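Local coordinates for protein neutral ceramidase (Pseudomonas aeruginosa, PDB 2ZWS) that hydrolyses the N-acyl linkage of ceramides to give sphingosine and free fatty acid, and also runs the reverse synthesis, using a bound zinc ion, at residues P4-T15 with R39-A50; L249-P257 with D267-R275. All coordinates share one frame; numbering follows the deposited sequence.

Interaction 1: P4-T15 with R39-A50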
loop_
_atom_site.group_PDB
_atom_site.type_symbol
_atom_site.label_atom_id
_atom_site.label_comp_id
_atom_site.label_asym_id
_atom_site.label_seq_id
_atom_site.Cartn_x
_atom_site.Cartn_y
_atom_site.Cartn_z
ATOM N N PRO A 4 13.721 17.853 -20.986
ATOM C CA PRO A 4 14.490 18.001 -19.741
ATOM C C PRO A 4 14.723 16.703 -18.947
ATOM O O PRO A 4 15.714 16.598 -18.211
ATOM C CB PRO A 4 13.651 18.983 -18.916
ATOM C CG PRO A 4 12.267 18.882 -19.460
ATOM C CD PRO A 4 12.393 18.490 -20.910
ATOM N N TYR A 5 13.820 15.739 -19.098
ATOM C CA TYR A 5 13.877 14.508 -18.306
ATOM C C TYR A 5 13.697 13.302 -19.194
ATOM O O TYR A 5 13.246 13.423 -20.342
ATOM C CB TYR A 5 12.779 14.507 -17.222
ATOM C CG TYR A 5 12.896 15.643 -16.242
ATOM C CD1 TYR A 5 12.006 16.705 -16.275
ATOM C CD2 TYR A 5 13.912 15.664 -15.279
ATOM C CE1 TYR A 5 12.106 17.770 -15.376
ATOM C CE2 TYR A 5 14.034 16.728 -14.393
ATOM C CZ TYR A 5 13.124 17.772 -14.443
ATOM O OH TYR A 5 13.228 18.815 -13.552
ATOM N N ARG A 6 14.060 12.144 -18.662
ATOM C CA ARG A 6 13.545 10.892 -19.183
ATOM C C ARG A 6 12.752 10.277 -18.051
ATOM O O ARG A 6 13.092 10.466 -16.872
ATOM C CB ARG A 6 14.677 9.967 -19.599
ATOM C CG ARG A 6 15.446 10.472 -20.810
ATOM C CD ARG A 6 16.637 9.559 -21.082
ATOM N NE ARG A 6 17.682 9.665 -20.056
ATOM C CZ ARG A 6 18.708 10.511 -20.112
ATOM N NH1 ARG A 6 18.843 11.347 -21.143
ATOM N NH2 ARG A 6 19.599 10.530 -19.126
ATOM N N PHE A 7 11.695 9.550 -18.372
ATOM C CA PHE A 7 11.013 8.780 -17.298
ATOM C C PHE A 7 10.680 7.383 -17.783
ATOM O O PHE A 7 10.614 7.152 -19.005
ATOM C CB PHE A 7 9.752 9.483 -16.771
ATOM C CG PHE A 7 8.725 9.774 -17.813
ATOM C CD1 PHE A 7 7.868 8.768 -18.279
ATOM C CD2 PHE A 7 8.605 11.067 -18.341
ATOM C CE1 PHE A 7 6.913 9.056 -19.264
ATOM C CE2 PHE A 7 7.657 11.345 -19.324
ATOM C CZ PHE A 7 6.834 10.337 -19.792
ATOM N N GLY A 8 10.495 6.459 -16.840
ATOM C CA GLY A 8 10.088 5.111 -17.184
ATOM C C GLY A 8 9.026 4.682 -16.216
ATOM O O GLY A 8 9.148 4.956 -15.010
ATOM N N LEU A 9 7.961 4.077 -16.746
ATOM C CA LEU A 9 6.818 3.662 -15.913
ATOM C C LEU A 9 6.673 2.178 -15.987
ATOM O O LEU A 9 6.651 1.607 -17.069
ATOM C CB LEU A 9 5.532 4.265 -16.442
ATOM C CG LEU A 9 5.617 5.753 -16.801
ATOM C CD1 LEU A 9 4.329 6.176 -17.451
ATOM C CD2 LEU A 9 5.865 6.530 -15.520
ATOM N N GLY A 10 6.571 1.528 -14.841
ATOM C CA GLY A 10 6.482 0.063 -14.788
ATOM C C GLY A 10 5.496 -0.390 -13.721
ATOM O O GLY A 10 5.247 0.326 -12.744
ATOM N N LYS A 11 4.889 -1.556 -13.907
ATOM C CA LYS A 11 3.948 -2.064 -12.920
ATOM C C LYS A 11 4.153 -3.569 -12.820
ATOM O O LYS A 11 4.363 -4.252 -13.836
ATOM C CB LYS A 11 2.510 -1.714 -13.337
ATOM C CG LYS A 11 1.417 -2.171 -12.442
ATOM C CD LYS A 11 0.096 -1.634 -12.964
ATOM C CE LYS A 11 -0.978 -2.647 -12.794
ATOM N NZ LYS A 11 -2.244 -2.251 -13.418
ATOM N N ALA A 12 4.126 -4.096 -11.598
ATOM C CA ALA A 12 4.280 -5.548 -11.414
ATOM C C ALA A 12 3.494 -6.056 -10.225
ATOM O O ALA A 12 3.238 -5.340 -9.286
ATOM C CB ALA A 12 5.735 -5.934 -11.262
ATOM N N ASP A 13 3.099 -7.309 -10.328
ATOM C CA ASP A 13 2.191 -7.975 -9.399
ATOM C C ASP A 13 2.922 -8.311 -8.086
ATOM O O ASP A 13 4.005 -8.934 -8.125
ATOM C CB ASP A 13 1.753 -9.248 -10.120
ATOM C CG ASP A 13 0.682 -10.051 -9.380
ATOM O OD1 ASP A 13 0.309 -9.731 -8.226
ATOM O OD2 ASP A 13 0.191 -11.041 -9.992
ATOM N N ILE A 14 2.376 -7.858 -6.943
ATOM C CA ILE A 14 2.942 -8.154 -5.631
ATOM C C ILE A 14 1.892 -8.873 -4.757
ATOM O O ILE A 14 1.987 -8.874 -3.511
ATOM C CB ILE A 14 3.431 -6.888 -4.899
ATOM C CG1 ILE A 14 2.338 -5.795 -4.870
ATOM C CG2 ILE A 14 4.683 -6.337 -5.521
ATOM C CD1 ILE A 14 2.706 -4.552 -3.976
ATOM N N THR A 15 0.898 -9.496 -5.402
ATOM C CA THR A 15 -0.191 -10.159 -4.652
ATOM C C THR A 15 0.361 -11.379 -3.910
ATOM O O THR A 15 1.053 -12.218 -4.498
ATOM C CB THR A 15 -1.299 -10.640 -5.601
ATOM O OG1 THR A 15 -1.711 -9.558 -6.457
ATOM C CG2 THR A 15 -2.521 -11.132 -4.801
ATOM N N ARG A 39 -6.002 -7.556 -7.828
ATOM C CA ARG A 39 -4.635 -7.829 -7.409
ATOM C C ARG A 39 -3.965 -6.576 -6.835
ATOM O O ARG A 39 -4.463 -5.451 -6.990
ATOM C CB ARG A 39 -3.806 -8.394 -8.566
ATOM C CG ARG A 39 -4.167 -9.872 -8.836
ATOM C CD ARG A 39 -3.153 -10.590 -9.793
ATOM N NE ARG A 39 -3.530 -12.012 -9.822
ATOM C CZ ARG A 39 -2.849 -13.014 -9.264
ATOM N NH1 ARG A 39 -1.639 -12.837 -8.741
ATOM N NH2 ARG A 39 -3.380 -14.235 -9.279
ATOM N N GLN A 40 -2.832 -6.806 -6.177
ATOM C CA GLN A 40 -1.980 -5.763 -5.629
ATOM C C GLN A 40 -0.785 -5.544 -6.550
ATOM O O GLN A 40 -0.166 -6.526 -7.020
ATOM C CB GLN A 40 -1.460 -6.224 -4.263
ATOM C CG GLN A 40 -2.586 -6.484 -3.246
ATOM C CD GLN A 40 -2.049 -7.123 -1.993
ATOM O OE1 GLN A 40 -1.750 -6.433 -1.020
ATOM N NE2 GLN A 40 -1.857 -8.399 -2.026
ATOM N N TRP A 41 -0.430 -4.274 -6.775
ATOM C CA TRP A 41 0.640 -3.924 -7.729
ATOM C C TRP A 41 1.645 -2.977 -7.097
ATOM O O TRP A 41 1.311 -2.180 -6.163
ATOM C CB TRP A 41 0.049 -3.233 -8.983
ATOM C CG TRP A 41 -0.973 -4.136 -9.637
ATOM C CD1 TRP A 41 -2.320 -4.187 -9.389
ATOM C CD2 TRP A 41 -0.702 -5.145 -10.626
ATOM N NE1 TRP A 41 -2.908 -5.175 -10.159
ATOM C CE2 TRP A 41 -1.934 -5.783 -10.921
ATOM C CE3 TRP A 41 0.457 -5.575 -11.273
ATOM C CZ2 TRP A 41 -2.030 -6.817 -11.845
ATOM C CZ3 TRP A 41 0.363 -6.605 -12.192
ATOM C CH2 TRP A 41 -0.869 -7.225 -12.465
ATOM N N ALA A 42 2.890 -3.110 -7.559
ATOM C CA ALA A 42 3.908 -2.089 -7.371
ATOM C C ALA A 42 3.964 -1.276 -8.664
ATOM O O ALA A 42 4.046 -1.840 -9.756
ATOM C CB ALA A 42 5.265 -2.725 -7.123
ATOM N N ARG A 43 3.920 0.037 -8.518
ATOM C CA ARG A 43 3.947 0.958 -9.673
ATOM C C ARG A 43 5.186 1.816 -9.500
ATOM O O ARG A 43 5.301 2.564 -8.515
ATOM C CB ARG A 43 2.674 1.823 -9.664
ATOM C CG ARG A 43 1.418 1.061 -10.103
ATOM C CD ARG A 43 0.136 1.896 -9.959
ATOM N NE ARG A 43 -1.040 1.206 -10.496
ATOM C CZ ARG A 43 -1.810 0.381 -9.786
ATOM N NH1 ARG A 43 -1.528 0.165 -8.506
ATOM N NH2 ARG A 43 -2.869 -0.226 -10.344
ATOM N N ALA A 44 6.124 1.683 -10.425
ATOM C CA ALA A 44 7.442 2.318 -10.328
ATOM C C ALA A 44 7.585 3.440 -11.320
ATOM O O ALA A 44 7.179 3.299 -12.501
ATOM C CB ALA A 44 8.546 1.296 -10.576
ATOM N N PHE A 45 8.223 4.518 -10.860
ATOM C CA PHE A 45 8.399 5.724 -11.682
ATOM C C PHE A 45 9.866 6.068 -11.590
ATOM O O PHE A 45 10.344 6.529 -10.552
ATOM C CB PHE A 45 7.561 6.884 -11.129
ATOM C CG PHE A 45 6.090 6.600 -11.126
ATOM C CD1 PHE A 45 5.530 5.752 -10.158
ATOM C CD2 PHE A 45 5.260 7.132 -12.123
ATOM C CE1 PHE A 45 4.161 5.479 -10.159
ATOM C CE2 PHE A 45 3.875 6.857 -12.125
ATOM C CZ PHE A 45 3.336 6.042 -11.143
ATOM N N VAL A 46 10.575 5.793 -12.675
ATOM C CA VAL A 46 11.992 6.144 -12.758
ATOM C C VAL A 46 12.090 7.499 -13.419
ATOM O O VAL A 46 11.464 7.696 -14.467
ATOM C CB VAL A 46 12.776 5.098 -13.636
ATOM C CG1 VAL A 46 14.212 5.528 -13.791
ATOM C CG2 VAL A 46 12.731 3.738 -12.978
ATOM N N ILE A 47 12.856 8.418 -12.826
ATOM C CA ILE A 47 13.035 9.745 -13.416
ATOM C C ILE A 47 14.512 10.027 -13.551
ATOM O O ILE A 47 15.273 9.807 -12.620
ATOM C CB ILE A 47 12.405 10.854 -12.531
ATOM C CG1 ILE A 47 10.939 10.531 -12.220
ATOM C CG2 ILE A 47 12.539 12.235 -13.207
ATOM C CD1 ILE A 47 10.367 11.420 -11.125
ATOM N N GLU A 48 14.922 10.517 -14.710
ATOM C CA GLU A 48 16.328 10.841 -14.931
ATOM C C GLU A 48 16.440 12.249 -15.454
ATOM O O GLU A 48 15.634 12.686 -16.279
ATOM C CB GLU A 48 16.945 9.969 -16.013
ATOM C CG GLU A 48 16.959 8.511 -15.794
ATOM C CD GLU A 48 18.032 7.837 -16.648
ATOM O OE1 GLU A 48 18.185 8.172 -17.860
ATOM O OE2 GLU A 48 18.723 6.956 -16.104
ATOM N N GLU A 49 17.459 12.954 -14.994
ATOM C CA GLU A 49 17.693 14.297 -15.478
ATOM C C GLU A 49 18.482 14.122 -16.767
ATOM O O GLU A 49 19.478 13.413 -16.794
ATOM C CB GLU A 49 18.488 15.077 -14.429
ATOM C CG GLU A 49 18.239 16.572 -14.427
ATOM C CD GLU A 49 19.220 17.313 -13.535
ATOM O OE1 GLU A 49 19.705 16.740 -12.502
ATOM O OE2 GLU A 49 19.506 18.484 -13.877
ATOM N N ALA A 50 18.034 14.729 -17.856
ATOM C CA ALA A 50 18.807 14.609 -19.082
ATOM C C ALA A 50 20.211 15.260 -18.904
ATOM O O ALA A 50 21.125 14.955 -19.638
ATOM C CB ALA A 50 18.035 15.202 -20.268
HETATM O O HOH W 1 21.847 12.041 -19.401
#
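Lys11 lies over one face of the Trp41 indole. Their strands, 5-13 and 41-49, belong to the large mixed sheet and are joined by antiparallel backbone hydrogen bonds. Lys11 CG is anti to the backbone N (chi1 179°), and the chain bends at chi3. This sets Lys11 CE 3.6 Å from the centroid of the Trp41 five-membered ring, a CH-pi contact. Lys11 NZ stands 4.2 Å from the same Trp41 centroid, only 4° off the normal, a cation-pi contact. Arg43 runs beside Lys11 and points the same way. Glu228 bridges to both cations, which probably offsets their like charge.

At the far end Arg6 grips Glu48 side-on. Arg6 NE gives Glu48 OE1 a 2.7 Å salt bridge nearly along the C-O axis, and NH2 reaches OE1 from above the carboxylate plane. Water 1 links Arg6 NH2 to Ala50 O.

At the other end, beside the magnesium site, Arg39 NH1 meets the syn lone pair of Asp13 OD2 at 2.9 Å, with the two planes 86° apart. Asp13 OD1 takes Thr15 N in an Asx turn and also the Thr15 hydroxyl. Arg39 also bridges to Asp579, a magnesium ligand, so the Asp13 salt bridge probably helps steady a second-shell arginine.

Interaction 2: L249-P257 with D267-R275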
loop_
_atom_site.group_PDB
_atom_site.type_symbol
_atom_site.label_atom_id
_atom_site.label_comp_id
_atom_site.label_asym_id
_atom_site.label_seq_id
_atom_site.Cartn_x
_atom_site.Cartn_y
_atom_site.Cartn_z
ATOM N N LEU A 249 -7.304 10.339 9.281
ATOM C CA LEU A 249 -8.283 10.554 8.214
ATOM C C LEU A 249 -8.864 9.243 7.669
ATOM O O LEU A 249 -8.127 8.365 7.196
ATOM C CB LEU A 249 -7.651 11.334 7.054
ATOM C CG LEU A 249 -7.272 12.789 7.309
ATOM C CD1 LEU A 249 -6.415 13.289 6.155
ATOM C CD2 LEU A 249 -8.529 13.621 7.372
ATOM N N SER A 250 -10.186 9.165 7.696
ATOM C CA SER A 250 -10.954 8.033 7.184
ATOM C C SER A 250 -11.694 8.408 5.903
ATOM O O SER A 250 -11.948 9.598 5.628
ATOM C CB SER A 250 -12.053 7.672 8.189
ATOM O OG SER A 250 -11.505 7.174 9.388
ATOM N N PRO A 251 -12.133 7.400 5.135
ATOM C CA PRO A 251 -13.039 7.727 4.023
ATOM C C PRO A 251 -14.289 8.422 4.572
ATOM O O PRO A 251 -14.794 8.100 5.683
ATOM C CB PRO A 251 -13.421 6.353 3.453
ATOM C CG PRO A 251 -12.283 5.456 3.879
ATOM C CD PRO A 251 -11.876 5.946 5.245
ATOM N N ASN A 252 -14.788 9.374 3.810
ATOM C CA ASN A 252 -16.065 9.972 4.158
ATOM C C ASN A 252 -17.176 8.932 4.014
ATOM O O ASN A 252 -17.040 7.975 3.237
ATOM C CB ASN A 252 -16.333 11.128 3.212
ATOM C CG ASN A 252 -17.522 11.990 3.639
ATOM O OD1 ASN A 252 -17.981 11.959 4.805
ATOM N ND2 ASN A 252 -18.063 12.725 2.681
ATOM N N LEU A 253 -18.273 9.109 4.764
ATOM C CA LEU A 253 -19.486 8.328 4.531
ATOM C C LEU A 253 -19.961 8.440 3.094
ATOM O O LEU A 253 -19.849 9.505 2.471
ATOM C CB LEU A 253 -20.602 8.772 5.481
ATOM C CG LEU A 253 -20.370 8.543 6.959
ATOM C CD1 LEU A 253 -21.564 9.139 7.705
ATOM C CD2 LEU A 253 -20.148 7.070 7.306
ATOM N N ASN A 254 -20.482 7.337 2.557
ATOM C CA ASN A 254 -21.015 7.351 1.199
ATOM C C ASN A 254 -22.523 7.544 1.220
ATOM O O ASN A 254 -23.290 6.595 1.435
ATOM C CB ASN A 254 -20.671 6.062 0.462
ATOM C CG ASN A 254 -21.294 5.995 -0.908
ATOM O OD1 ASN A 254 -21.804 6.994 -1.440
ATOM N ND2 ASN A 254 -21.237 4.810 -1.509
ATOM N N LEU A 255 -22.941 8.794 1.046
ATOM C CA LEU A 255 -24.362 9.138 1.090
ATOM C C LEU A 255 -24.906 9.466 -0.297
ATOM O O LEU A 255 -25.910 10.157 -0.428
ATOM C CB LEU A 255 -24.606 10.281 2.084
ATOM C CG LEU A 255 -24.158 9.962 3.522
ATOM C CD1 LEU A 255 -24.413 11.176 4.438
ATOM C CD2 LEU A 255 -24.831 8.707 4.097
ATOM N N LYS A 256 -24.275 8.918 -1.336
ATOM C CA LYS A 256 -24.778 9.044 -2.692
ATOM C C LYS A 256 -26.200 8.467 -2.793
ATOM O O LYS A 256 -26.532 7.532 -2.061
ATOM C CB LYS A 256 -23.864 8.270 -3.643
ATOM C CG LYS A 256 -22.573 8.995 -3.977
ATOM C CD LYS A 256 -22.823 10.177 -4.927
ATOM C CE LYS A 256 -23.000 9.726 -6.371
ATOM N NZ LYS A 256 -23.174 10.894 -7.262
ATOM N N PRO A 257 -27.041 9.035 -3.680
ATOM C CA PRO A 257 -28.442 8.613 -3.790
ATOM C C PRO A 257 -28.620 7.099 -3.859
ATOM O O PRO A 257 -27.856 6.396 -4.556
ATOM C CB PRO A 257 -28.906 9.277 -5.093
ATOM C CG PRO A 257 -28.066 10.508 -5.191
ATOM C CD PRO A 257 -26.719 10.103 -4.650
ATOM N N ASP A 267 -19.321 -0.892 -3.185
ATOM C CA ASP A 267 -19.833 0.400 -3.672
ATOM C C ASP A 267 -19.036 1.550 -3.043
ATOM O O ASP A 267 -18.703 2.531 -3.736
ATOM C CB ASP A 267 -21.314 0.597 -3.301
ATOM C CG ASP A 267 -22.263 -0.289 -4.094
ATOM O OD1 ASP A 267 -21.843 -0.920 -5.091
ATOM O OD2 ASP A 267 -23.461 -0.337 -3.731
ATOM N N ASN A 268 -18.770 1.442 -1.741
ATOM C CA ASN A 268 -18.025 2.494 -0.999
ATOM C C ASN A 268 -16.603 2.635 -1.542
ATOM O O ASN A 268 -16.107 3.741 -1.731
ATOM C CB ASN A 268 -17.952 2.208 0.501
ATOM C CG ASN A 268 -19.318 2.194 1.188
ATOM O OD1 ASN A 268 -19.427 1.725 2.344
ATOM N ND2 ASN A 268 -20.338 2.735 0.538
ATOM N N THR A 269 -15.954 1.498 -1.786
ATOM C CA THR A 269 -14.591 1.471 -2.330
ATOM C C THR A 269 -14.539 2.170 -3.689
ATOM O O THR A 269 -13.658 3.010 -3.947
ATOM C CB THR A 269 -14.089 0.002 -2.458
ATOM O OG1 THR A 269 -14.010 -0.590 -1.158
ATOM C CG2 THR A 269 -12.718 -0.046 -3.096
ATOM N N ARG A 270 -15.500 1.822 -4.536
ATOM C CA ARG A 270 -15.601 2.412 -5.873
ATOM C C ARG A 270 -15.876 3.923 -5.797
ATOM O O ARG A 270 -15.255 4.701 -6.497
ATOM C CB ARG A 270 -16.702 1.696 -6.673
ATOM C CG ARG A 270 -16.728 2.053 -8.157
ATOM C CD ARG A 270 -17.722 1.180 -8.924
ATOM N NE ARG A 270 -17.831 1.598 -10.322
ATOM C CZ ARG A 270 -18.363 0.861 -11.299
ATOM N NH1 ARG A 270 -18.404 1.343 -12.530
ATOM N NH2 ARG A 270 -18.848 -0.353 -11.058
ATOM N N GLU A 271 -16.803 4.319 -4.933
ATOM C CA GLU A 271 -17.182 5.722 -4.819
ATOM C C GLU A 271 -16.044 6.597 -4.307
ATOM O O GLU A 271 -15.780 7.646 -4.881
ATOM C CB GLU A 271 -18.405 5.868 -3.925
ATOM C CG GLU A 271 -18.874 7.318 -3.701
ATOM C CD GLU A 271 -19.282 8.061 -4.971
ATOM O OE1 GLU A 271 -19.559 7.439 -6.023
ATOM O OE2 GLU A 271 -19.347 9.312 -4.907
ATOM N N ILE A 272 -15.391 6.177 -3.230
ATOM C CA ILE A 272 -14.274 6.964 -2.661
ATOM C C ILE A 272 -13.095 6.955 -3.632
ATOM O O ILE A 272 -12.401 7.964 -3.809
ATOM C CB ILE A 272 -13.897 6.478 -1.219
ATOM C CG1 ILE A 272 -15.104 6.602 -0.279
ATOM C CG2 ILE A 272 -12.644 7.213 -0.638
ATOM C CD1 ILE A 272 -15.702 8.057 -0.188
ATOM N N GLY A 273 -12.862 5.820 -4.296
ATOM C CA GLY A 273 -11.871 5.801 -5.371
ATOM C C GLY A 273 -12.190 6.768 -6.484
ATOM O O GLY A 273 -11.314 7.502 -6.957
ATOM N N LEU A 274 -13.441 6.779 -6.908
ATOM C CA LEU A 274 -13.844 7.695 -7.985
ATOM C C LEU A 274 -13.696 9.155 -7.584
ATOM O O LEU A 274 -13.326 9.982 -8.422
ATOM C CB LEU A 274 -15.274 7.436 -8.439
ATOM C CG LEU A 274 -15.436 6.181 -9.293
ATOM C CD1 LEU A 274 -16.915 5.919 -9.530
ATOM C CD2 LEU A 274 -14.694 6.285 -10.618
ATOM N N ARG A 275 -13.983 9.481 -6.324
ATOM C CA ARG A 275 -13.835 10.874 -5.871
ATOM C C ARG A 275 -12.383 11.335 -5.974
ATOM O O ARG A 275 -12.098 12.435 -6.464
ATOM C CB ARG A 275 -14.371 11.051 -4.449
ATOM C CG ARG A 275 -15.885 10.927 -4.399
ATOM C CD ARG A 275 -16.415 11.022 -2.999
ATOM N NE ARG A 275 -17.833 10.663 -2.997
ATOM C CZ ARG A 275 -18.637 10.676 -1.939
ATOM N NH1 ARG A 275 -18.191 11.046 -0.740
ATOM N NH2 ARG A 275 -19.907 10.298 -2.089
HETATM O O HOH W 2 -20.998 11.066 0.783
#
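Lys256 packs its aliphatic chain against the paired side chains of Glu271 and Arg275. An Asx turn shapes the loop here: Asn254 OD1 accepts from Lys256 N at 3.1 Å. The loop follows strand 249-251 and rests on helix 265-286.

Lys256 CG is 3.4 Å from Glu271 OE2 and lies at the edge of the Arg275 guanidinium, near its plane. The lysine chain bends at chi2 and chi3. It crosses Glu271 at about a right angle and slides past Arg275 in the opposite direction. Lys256 NZ is 4.8 Å from Glu271 OE2, so the opposite charges are near but not in contact.

The side chain of Asn254 sets out toward the helix, with CG anti to the backbone N (chi1 176°). Asn254 OD1 comes 3.7 Å from Glu271 CG. The amide lies almost parallel to the Glu271 carboxylate, 14° apart, and nearly upright to the Arg275 guanidinium, 85° apart. Further back toward the strand, Pro251 CB touches Ile272 CG1 at 4.1 Å, and Ile272 CD1 approaches Asn252 O.

The helix residues are fixed one turn apart. Arg275 holds Glu271 OE2 side-on through NE and NH2, from opposite faces of the carboxylate plane. Arg275 NH1 and Asn252 ND2 both donate to Asn155 O, which ties the helix and the loop to a third segment. The same loop leads out of the strand that carries Ser250, the probable nucleophile by similarity. Leu249 O accepts from ND1 of the zinc ligand His204. The contact therefore joins the exit of an active-site strand to helix 265-286.

Water 2 completes the join: it donates to Leu253 O at 2.6 Å, and accepts from Leu255 N at 3.0 Å and from Arg275 NH2 at 3.2 Å.

How the interactions relate
From the N terminus, strand 5-13 comes first, and strand 41-49 returns beside it. Interaction 1 thus closes a loop that includes strands 22-24 and 32-36 and the magnesium ligand His37. The chain then passes through the zinc ligands His97 and His204 before reaching strand 249-251. Interaction 2 closes a much shorter loop, where the chain turns into helix 265-286. The two follow in series, neither nesting nor crossing. The nearest atoms of interactions 1 and 2 are about 11 Å apart. Interaction 1 joins neighbouring strands of the large mixed sheet and borders the magnesium site. Interaction 2 ties the end of a strand near the zinc site, and the loop after it, to helix 265-286.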